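Local coordinates for malonyl CoA-acyl carrier protein transacylase (Synechocystis sp. PCC 6803 substr. Kazusa, PDB 4RR5), which transfers the malonyl group from malonyl-CoA to holo-acyl carrier protein, a step that supplies fatty acid biosynthesis, at residues 58-63 with 111-116; 246-251 with 257-262. All coordinates share one frame; numbering follows the deposited sequence.

In the fold
Both contacts lie within the acyl transferase domain, on opposite sides of the chain's centre, and their own centres are 25 Å apart. Contact 1 pairs helices 56-76 and 103-119 beside the active site: the side chain of Arg113 comes within about 3 Å of that of Ser88 and about 4 Å of that of His188, both assigned as active-site residues by similarity, and it binds the acetate ion. Contact 2 is structural, joining helix 244-254 to strand 258-262 of the parallel sheet away from those sites. The two do not touch: their nearest atoms are about 6 Å apart. Leu63 of helix 56-76 packs on Pro264, which follows the 257-262 segment in the chain.

Contact 1: residues 58-63 with 111-116; sequences NTQPCL and KQRSEV. With ACT (acetate ion), chain B.
A single nitrogen, Arg113 NH1, bridges the protein and a bound ion, donating to Gln60 OE1 (2.9 Å) and to O of an acetate (NH1 to acetate O 3.1 Å). It does so between two nearly antiparallel helices of the FabD acyl transferase domain, whose local axes approach to 8.6 Å and run at 159° to each other. The bond to Gln60 is fairly straight, with an N-H...O angle of 160°, yet lopsided: OE1 lies exactly in the guanidinium plane, whereas NH1 sits well above the carbonyl plane of the amide. The two side chains cross at roughly a right angle. With CG trans to its own backbone N (chi1 -178°) and an extended chain as far as NE, Arg113 reaches past the helix pair toward Ser88, the probable active-site serine, and its NH2 is hydrogen-bonded to Ser88 OG and Gln237 OE1. Ser88 OG also holds the acetate, which probably comes from the crystallisation liquor and may mimic the malonyl carboxylate, as bound by the corresponding arginine in FabD relatives. A leucine in place of Arg113 takes the NH1 donor from the acetate and Gln60 OE1 and the NH2 partner from Ser88 and Gln237, and the amide, still bonded through NE2 to Thr56 OG1, would probably be less firmly fixed in rotation. Closer to the backbones the fit is by van der Waals contact: Ser114 CB lies 3.6 Å from Gln60 CD and 3.7 Å from Gln60 CB, while Ser114 OG, with Lys111 O and Val110 O of its own helix as possible acceptors, stands 3.8 Å from CD of the Pro61 ring.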
ATOM      1  N   ASN A  58       4.869   7.504  10.879  1.00 24.62           N
ATOM      2  CA  ASN A  58       5.486   6.314  11.460  1.00 24.24           C
ATOM      3  C   ASN A  58       5.152   5.078  10.633  1.00 20.75           C
ATOM      4  O   ASN A  58       6.026   4.304  10.259  1.00 21.45           O
ATOM      5  CB  ASN A  58       5.019   6.103  12.906  1.00 26.40           C
ATOM      6  CG  ASN A  58       5.465   7.227  13.852  1.00 30.74           C
ATOM      7  OD1 ASN A  58       6.570   7.762  13.737  1.00 28.97           O
ATOM      8  ND2 ASN A  58       4.597   7.576  14.796  1.00 27.07           N
ATOM      9  N   THR A  59       3.868   4.914  10.343  1.00 22.37           N
ATOM     10  CA  THR A  59       3.368   3.705   9.714  1.00 21.32           C
ATOM     11  C   THR A  59       4.033   3.408   8.377  1.00 25.39           C
ATOM     12  O   THR A  59       4.406   2.264   8.103  1.00 23.56           O
ATOM     13  CB  THR A  59       1.870   3.784   9.474  1.00 24.39           C
ATOM     14  OG1 THR A  59       1.219   4.287  10.650  1.00 27.94           O
ATOM     15  CG2 THR A  59       1.328   2.408   9.108  1.00 22.96           C
ATOM     16  N   GLN A  60       4.182   4.427   7.539  1.00 20.23           N
ATOM     17  CA  GLN A  60       4.636   4.148   6.193  1.00 23.76           C
ATOM     18  C   GLN A  60       6.080   3.630   6.199  1.00 22.14           C
ATOM     19  O   GLN A  60       6.332   2.540   5.686  1.00 20.30           O
ATOM     20  CB  GLN A  60       4.466   5.372   5.282  1.00 19.62           C
ATOM     21  CG  GLN A  60       3.013   5.752   5.068  1.00 18.39           C
ATOM     22  CD  GLN A  60       2.832   6.674   3.877  1.00 24.73           C
ATOM     23  OE1 GLN A  60       3.562   6.581   2.888  1.00 23.39           O
ATOM     24  NE2 GLN A  60       1.871   7.578   3.970  1.00 24.48           N
ATOM     25  N   PRO A  61       7.028   4.372   6.796  1.00 24.52           N
ATOM     26  CA  PRO A  61       8.364   3.760   6.746  1.00 23.51           C
ATOM     27  C   PRO A  61       8.460   2.451   7.553  1.00 25.07           C
ATOM     28  O   PRO A  61       9.245   1.570   7.183  1.00 22.71           O
ATOM     29  CB  PRO A  61       9.276   4.848   7.332  1.00 26.95           C
ATOM     30  CG  PRO A  61       8.377   5.775   8.062  1.00 23.55           C
ATOM     31  CD  PRO A  61       7.052   5.723   7.386  1.00 22.88           C
ATOM     32  N   CYS A  62       7.674   2.318   8.620  1.00 18.55           N
ATOM     33  CA  CYS A  62       7.643   1.047   9.339  1.00 25.18           C
ATOM     34  C   CYS A  62       7.177  -0.117   8.446  1.00 26.93           C
ATOM     35  O   CYS A  62       7.828  -1.172   8.404  1.00 24.01           O
ATOM     36  CB  CYS A  62       6.755   1.143  10.577  1.00 21.55           C
ATOM     37  SG  CYS A  62       7.579   1.877  12.000  1.00 26.89           S
ATOM     38  N   LEU A  63       6.062   0.067   7.735  1.00 21.53           N
ATOM     39  CA  LEU A  63       5.549  -0.982   6.856  1.00 19.61           C
ATOM     40  C   LEU A  63       6.522  -1.277   5.717  1.00 19.75           C
ATOM     41  O   LEU A  63       6.711  -2.431   5.342  1.00 19.05           O
ATOM     42  CB  LEU A  63       4.190  -0.593   6.282  1.00 18.77           C
ATOM     43  CG  LEU A  63       2.995  -0.720   7.216  1.00 21.92           C
ATOM     44  CD1 LEU A  63       1.737  -0.208   6.531  1.00 20.46           C
ATOM     45  CD2 LEU A  63       2.814  -2.166   7.660  1.00 21.52           C
ATOM     46  N   LYS A 111       9.915   8.024   3.450  1.00 23.24           N
ATOM     47  CA  LYS A 111      10.029   8.980   4.542  1.00 22.84           C
ATOM     48  C   LYS A 111       9.487  10.333   4.132  1.00 25.42           C
ATOM     49  O   LYS A 111       8.724  10.957   4.868  1.00 27.75           O
ATOM     50  CB  LYS A 111      11.482   9.094   4.976  1.00 26.19           C
ATOM     51  CG  LYS A 111      11.780  10.044   6.106  1.00 25.56           C
ATOM     52  CD  LYS A 111      13.286   9.942   6.396  1.00 28.38           C
ATOM     53  CE  LYS A 111      13.704  10.741   7.607  1.00 34.77           C
ATOM     54  NZ  LYS A 111      13.621  12.189   7.318  1.00 42.18           N
ATOM     55  N   GLN A 112       9.879  10.786   2.947  1.00 28.63           N
ATOM     56  CA  GLN A 112       9.423  12.078   2.460  1.00 31.36           C
ATOM     57  C   GLN A 112       7.943  12.012   2.133  1.00 28.41           C
ATOM     58  O   GLN A 112       7.184  12.900   2.520  1.00 30.70           O
ATOM     59  CB  GLN A 112      10.221  12.527   1.238  1.00 31.20           C
ATOM     60  CG  GLN A 112       9.772  13.875   0.689  1.00 39.63           C
ATOM     61  CD  GLN A 112      10.683  14.385  -0.415  1.00 44.28           C
ATOM     62  OE1 GLN A 112      11.797  13.882  -0.585  1.00 44.03           O
ATOM     63  NE2 GLN A 112      10.215  15.388  -1.171  1.00 37.07           N
ATOM     64  N   ARG A 113       7.541  10.946   1.445  1.00 25.61           N
ATOM     65  CA  ARG A 113       6.153  10.765   1.044  1.00 24.94           C
ATOM     66  C   ARG A 113       5.222  10.878   2.239  1.00 28.95           C
ATOM     67  O   ARG A 113       4.197  11.575   2.180  1.00 26.50           O
ATOM     68  CB  ARG A 113       5.960   9.409   0.376  1.00 21.23           C
ATOM     69  CG  ARG A 113       4.558   9.165  -0.120  1.00 21.79           C
ATOM     70  CD  ARG A 113       4.299   7.677  -0.199  1.00 24.01           C
ATOM     71  NE  ARG A 113       3.216   7.339  -1.115  1.00 19.48           N
ATOM     72  CZ  ARG A 113       2.115   6.686  -0.758  1.00 23.38           C
ATOM     73  NH1 ARG A 113       1.949   6.292   0.493  1.00 25.10           N
ATOM     74  NH2 ARG A 113       1.184   6.406  -1.659  1.00 23.92           N
ATOM     75  N   SER A 114       5.595  10.193   3.324  1.00 27.40           N
ATOM     76  CA  SER A 114       4.769  10.109   4.522  1.00 25.87           C
ATOM     77  C   SER A 114       4.782  11.419   5.305  1.00 29.75           C
ATOM     78  O   SER A 114       3.826  11.720   6.028  1.00 32.97           O
ATOM     79  CB  SER A 114       5.225   8.948   5.424  1.00 26.48           C
ATOM     80  OG  SER A 114       6.546   9.138   5.920  1.00 31.03           O
ATOM     81  N   GLU A 115       5.849  12.201   5.164  1.00 25.61           N
ATOM     82  CA  GLU A 115       5.874  13.520   5.794  1.00 30.17           C
ATOM     83  C   GLU A 115       4.912  14.480   5.110  1.00 31.57           C
ATOM     84  O   GLU A 115       4.130  15.167   5.777  1.00 32.27           O
ATOM     85  CB  GLU A 115       7.285  14.098   5.791  1.00 30.02           C
ATOM     86  CG  GLU A 115       8.101  13.604   6.958  1.00 33.65           C
ATOM     87  CD  GLU A 115       9.565  13.852   6.768  1.00 39.35           C
ATOM     88  OE1 GLU A 115       9.911  14.741   5.956  1.00 39.68           O
ATOM     89  OE2 GLU A 115      10.361  13.147   7.420  1.00 40.98           O
ATOM     90  N   VAL A 116       5.000  14.523   3.783  1.00 26.46           N
ATOM     91  CA  VAL A 116       4.092  15.273   2.935  1.00 27.08           C
ATOM     92  C   VAL A 116       2.636  15.012   3.309  1.00 33.92           C
ATOM     93  O   VAL A 116       1.889  15.945   3.588  1.00 36.16           O
ATOM     94  CB  VAL A 116       4.302  14.903   1.440  1.00 36.90           C
ATOM     95  CG1 VAL A 116       3.125  15.352   0.600  1.00 35.74           C
ATOM     96  CG2 VAL A 116       5.622  15.466   0.904  1.00 29.13           C
TER
HETATM   97  C   ACT B 301      -1.742   6.117   2.261  1.00 36.66           C
HETATM   98  O   ACT B 301      -0.786   5.504   1.699  1.00 28.61           O
HETATM   99  OXT ACT B 301      -1.548   6.534   3.433  1.00 34.63           O
HETATM  100  CH3 ACT B 301      -3.075   6.351   1.593  1.00 34.68           C

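Contact 2: residues 246-251 with 257-262; sequences ETMVNL and TDYWEV
Helix segment 246-251, carrying Met248 and Leu251, stands off from the segment that bears Tyr259, the nearest CA atoms being those of Leu251 and of Thr257, in the loop leading into the strand, at 8.4 Å, and the gap is bridged by side chains alone. Tyr259 does most of the bridging. Its CG lies trans to the backbone N (chi1 179°), which carries the ring out from the strand to the helix. Leu251 meets the ring at its edge and in its plane: CD1 is 4.0 Å from Tyr259 CD1 and as far from CE1, and the two side chains cross at about a right angle. Met248 comes in further along, near the phenol end, where its CG is 4.0 Å from Tyr259 CE1. CG and then SD run on in an extended line from CB (chi2 177°), which brings the sulfur to an oblique Met-aromatic contact, with SD 5.3 Å from the Tyr259 ring centroid and 52° off the ring normal. This packing fastens helix 244-254 to the four-stranded parallel sheet of the acyl transferase fold, in which strand 258-262 runs between strands 3-7 and 280-284. The Tyr259 side chain also touches Val6 and Leu281 on those neighbouring strands, and Thr269 and Cys272 on helix 267-273. Met248 SD lies 3.7 Å from Tyr259 OH, a van der Waals approach, since the hydroxyl finds its polar partners elsewhere: it donates to Leu268 O and accepts from Trp244 NE1. Those two bonds satisfy a buried polar atom and fix the phenol end in place, tying the first turn of helix 244-254 and helix 267-273 to the same oxygen.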
ATOM      1  N   GLU A 246      -9.029  -4.154  -9.684  1.00 34.57           N
ATOM      2  CA  GLU A 246      -8.513  -4.443 -11.020  1.00 32.47           C
ATOM      3  C   GLU A 246      -7.129  -5.059 -10.963  1.00 33.31           C
ATOM      4  O   GLU A 246      -6.702  -5.745 -11.893  1.00 35.92           O
ATOM      5  CB  GLU A 246      -8.461  -3.172 -11.873  1.00 31.58           C
ATOM      6  CG  GLU A 246      -9.819  -2.606 -12.276  1.00 32.03           C
ATOM      7  CD  GLU A 246      -9.697  -1.233 -12.915  1.00 38.86           C
ATOM      8  OE1 GLU A 246      -9.646  -0.232 -12.178  1.00 43.78           O
ATOM      9  OE2 GLU A 246      -9.635  -1.144 -14.159  1.00 42.89           O
ATOM     10  N   THR A 247      -6.413  -4.801  -9.880  1.00 33.92           N
ATOM     11  CA  THR A 247      -5.076  -5.356  -9.761  1.00 31.52           C
ATOM     12  C   THR A 247      -5.183  -6.868  -9.627  1.00 30.55           C
ATOM     13  O   THR A 247      -4.487  -7.620 -10.322  1.00 29.03           O
ATOM     14  CB  THR A 247      -4.325  -4.751  -8.580  1.00 26.38           C
ATOM     15  OG1 THR A 247      -4.086  -3.362  -8.849  1.00 26.67           O
ATOM     16  CG2 THR A 247      -3.002  -5.452  -8.397  1.00 23.94           C
ATOM     17  N   MET A 248      -6.099  -7.300  -8.765  1.00 26.95           N
ATOM     18  CA  MET A 248      -6.321  -8.716  -8.505  1.00 30.15           C
ATOM     19  C   MET A 248      -6.870  -9.469  -9.722  1.00 35.61           C
ATOM     20  O   MET A 248      -6.441 -10.592 -10.018  1.00 35.49           O
ATOM     21  CB  MET A 248      -7.256  -8.873  -7.305  1.00 31.79           C
ATOM     22  CG  MET A 248      -6.613  -8.400  -6.025  1.00 21.11           C
ATOM     23  SD  MET A 248      -7.677  -8.466  -4.601  1.00 30.88           S
ATOM     24  CE  MET A 248      -8.912  -7.239  -5.061  1.00 30.88           C
ATOM     25  N   VAL A 249      -7.810  -8.848 -10.426  1.00 36.28           N
ATOM     26  CA  VAL A 249      -8.372  -9.441 -11.632  1.00 32.36           C
ATOM     27  C   VAL A 249      -7.303  -9.619 -12.703  1.00 36.15           C
ATOM     28  O   VAL A 249      -7.250 -10.663 -13.364  1.00 41.88           O
ATOM     29  CB  VAL A 249      -9.517  -8.587 -12.209  1.00 34.87           C
ATOM     30  CG1 VAL A 249     -10.116  -9.266 -13.428  1.00 35.49           C
ATOM     31  CG2 VAL A 249     -10.584  -8.335 -11.157  1.00 28.97           C
ATOM     32  N   ASN A 250      -6.457  -8.601 -12.869  1.00 33.39           N
ATOM     33  CA  ASN A 250      -5.365  -8.650 -13.844  1.00 31.44           C
ATOM     34  C   ASN A 250      -4.389  -9.764 -13.540  1.00 38.97           C
ATOM     35  O   ASN A 250      -3.857 -10.409 -14.444  1.00 39.94           O
ATOM     36  CB  ASN A 250      -4.612  -7.330 -13.884  1.00 26.54           C
ATOM     37  CG  ASN A 250      -5.416  -6.229 -14.532  1.00 35.01           C
ATOM     38  OD1 ASN A 250      -6.624  -6.366 -14.738  1.00 37.35           O
ATOM     39  ND2 ASN A 250      -4.755  -5.124 -14.856  1.00 32.46           N
ATOM     40  N   LEU A 251      -4.154  -9.966 -12.248  1.00 42.63           N
ATOM     41  CA  LEU A 251      -3.270 -11.012 -11.773  1.00 39.00           C
ATOM     42  C   LEU A 251      -3.813 -12.360 -12.178  1.00 42.47           C
ATOM     43  O   LEU A 251      -3.164 -13.097 -12.920  1.00 41.37           O
ATOM     44  CB  LEU A 251      -3.116 -10.942 -10.258  1.00 37.67           C
ATOM     45  CG  LEU A 251      -2.199  -9.848  -9.720  1.00 35.23           C
ATOM     46  CD1 LEU A 251      -2.103  -9.963  -8.204  1.00 27.66           C
ATOM     47  CD2 LEU A 251      -0.832  -9.952 -10.376  1.00 33.31           C
ATOM     48  N   THR A 257      -1.445 -17.955 -10.195  1.00 45.14           N
ATOM     49  CA  THR A 257      -2.218 -19.014  -9.548  1.00 41.91           C
ATOM     50  C   THR A 257      -2.233 -18.853  -8.036  1.00 37.99           C
ATOM     51  O   THR A 257      -3.147 -19.321  -7.346  1.00 42.75           O
ATOM     52  CB  THR A 257      -1.635 -20.396  -9.904  1.00 41.29           C
ATOM     53  OG1 THR A 257      -0.397 -20.585  -9.215  1.00 41.66           O
ATOM     54  CG2 THR A 257      -1.350 -20.457 -11.377  1.00 41.77           C
ATOM     55  N   ASP A 258      -1.200 -18.192  -7.523  1.00 42.91           N
ATOM     56  CA  ASP A 258      -1.045 -17.971  -6.086  1.00 38.03           C
ATOM     57  C   ASP A 258      -0.772 -16.516  -5.775  1.00 32.84           C
ATOM     58  O   ASP A 258      -0.160 -15.789  -6.562  1.00 32.78           O
ATOM     59  CB  ASP A 258       0.090 -18.821  -5.519  1.00 37.06           C
ATOM     60  CG  ASP A 258      -0.096 -20.291  -5.786  1.00 38.60           C
ATOM     61  OD1 ASP A 258       0.290 -20.739  -6.888  1.00 42.36           O
ATOM     62  OD2 ASP A 258      -0.618 -20.993  -4.897  1.00 32.62           O
ATOM     63  N   TYR A 259      -1.175 -16.133  -4.574  1.00 34.54           N
ATOM     64  CA  TYR A 259      -1.261 -14.749  -4.156  1.00 30.09           C
ATOM     65  C   TYR A 259      -0.773 -14.644  -2.718  1.00 30.55           C
ATOM     66  O   TYR A 259      -1.441 -15.128  -1.800  1.00 29.77           O
ATOM     67  CB  TYR A 259      -2.711 -14.308  -4.306  1.00 35.11           C
ATOM     68  CG  TYR A 259      -3.122 -12.903  -3.914  1.00 33.68           C
ATOM     69  CD1 TYR A 259      -3.144 -11.882  -4.857  1.00 29.07           C
ATOM     70  CD2 TYR A 259      -3.601 -12.624  -2.633  1.00 29.19           C
ATOM     71  CE1 TYR A 259      -3.583 -10.613  -4.527  1.00 29.82           C
ATOM     72  CE2 TYR A 259      -4.033 -11.350  -2.294  1.00 31.77           C
ATOM     73  CZ  TYR A 259      -4.027 -10.357  -3.249  1.00 25.93           C
ATOM     74  OH  TYR A 259      -4.459  -9.100  -2.945  1.00 23.91           O
ATOM     75  N   TRP A 260       0.399 -14.042  -2.526  1.00 29.22           N
ATOM     76  CA  TRP A 260       1.016 -13.983  -1.202  1.00 28.33           C
ATOM     77  C   TRP A 260       1.054 -12.567  -0.676  1.00 26.03           C
ATOM     78  O   TRP A 260       1.700 -11.703  -1.266  1.00 22.77           O
ATOM     79  CB  TRP A 260       2.441 -14.536  -1.228  1.00 24.41           C
ATOM     80  CG  TRP A 260       2.547 -15.988  -1.551  1.00 32.75           C
ATOM     81  CD1 TRP A 260       1.535 -16.839  -1.898  1.00 32.69           C
ATOM     82  CD2 TRP A 260       3.746 -16.767  -1.562  1.00 30.85           C
ATOM     83  NE1 TRP A 260       2.031 -18.098  -2.132  1.00 31.48           N
ATOM     84  CE2 TRP A 260       3.388 -18.081  -1.931  1.00 35.47           C
ATOM     85  CE3 TRP A 260       5.088 -16.482  -1.296  1.00 27.17           C
ATOM     86  CZ2 TRP A 260       4.323 -19.108  -2.036  1.00 33.57           C
ATOM     87  CZ3 TRP A 260       6.014 -17.499  -1.393  1.00 38.81           C
ATOM     88  CH2 TRP A 260       5.628 -18.800  -1.767  1.00 36.88           C
ATOM     89  N   GLU A 261       0.366 -12.333   0.435  1.00 23.78           N
ATOM     90  CA  GLU A 261       0.418 -11.049   1.090  1.00 25.42           C
ATOM     91  C   GLU A 261       1.665 -11.017   1.942  1.00 26.66           C
ATOM     92  O   GLU A 261       1.757 -11.728   2.933  1.00 28.72           O
ATOM     93  CB  GLU A 261      -0.815 -10.799   1.944  1.00 25.52           C
ATOM     94  CG  GLU A 261      -0.993  -9.342   2.315  1.00 24.54           C
ATOM     95  CD  GLU A 261      -2.271  -9.099   3.104  1.00 27.85           C
ATOM     96  OE1 GLU A 261      -3.084 -10.043   3.225  1.00 27.78           O
ATOM     97  OE2 GLU A 261      -2.455  -7.967   3.604  1.00 23.06           O
ATOM     98  N   VAL A 262       2.622 -10.190   1.543  1.00 25.04           N
ATOM     99  CA  VAL A 262       3.905 -10.098   2.213  1.00 24.53           C
ATOM    100  C   VAL A 262       3.903  -8.864   3.105  1.00 21.63           C
ATOM    101  O   VAL A 262       4.224  -7.764   2.666  1.00 19.73           O
ATOM    102  CB  VAL A 262       5.046 -10.044   1.185  1.00 25.07           C
ATOM    103  CG1 VAL A 262       6.388  -9.967   1.861  1.00 20.97           C
ATOM    104  CG2 VAL A 262       4.968 -11.262   0.256  1.00 22.93           C
TER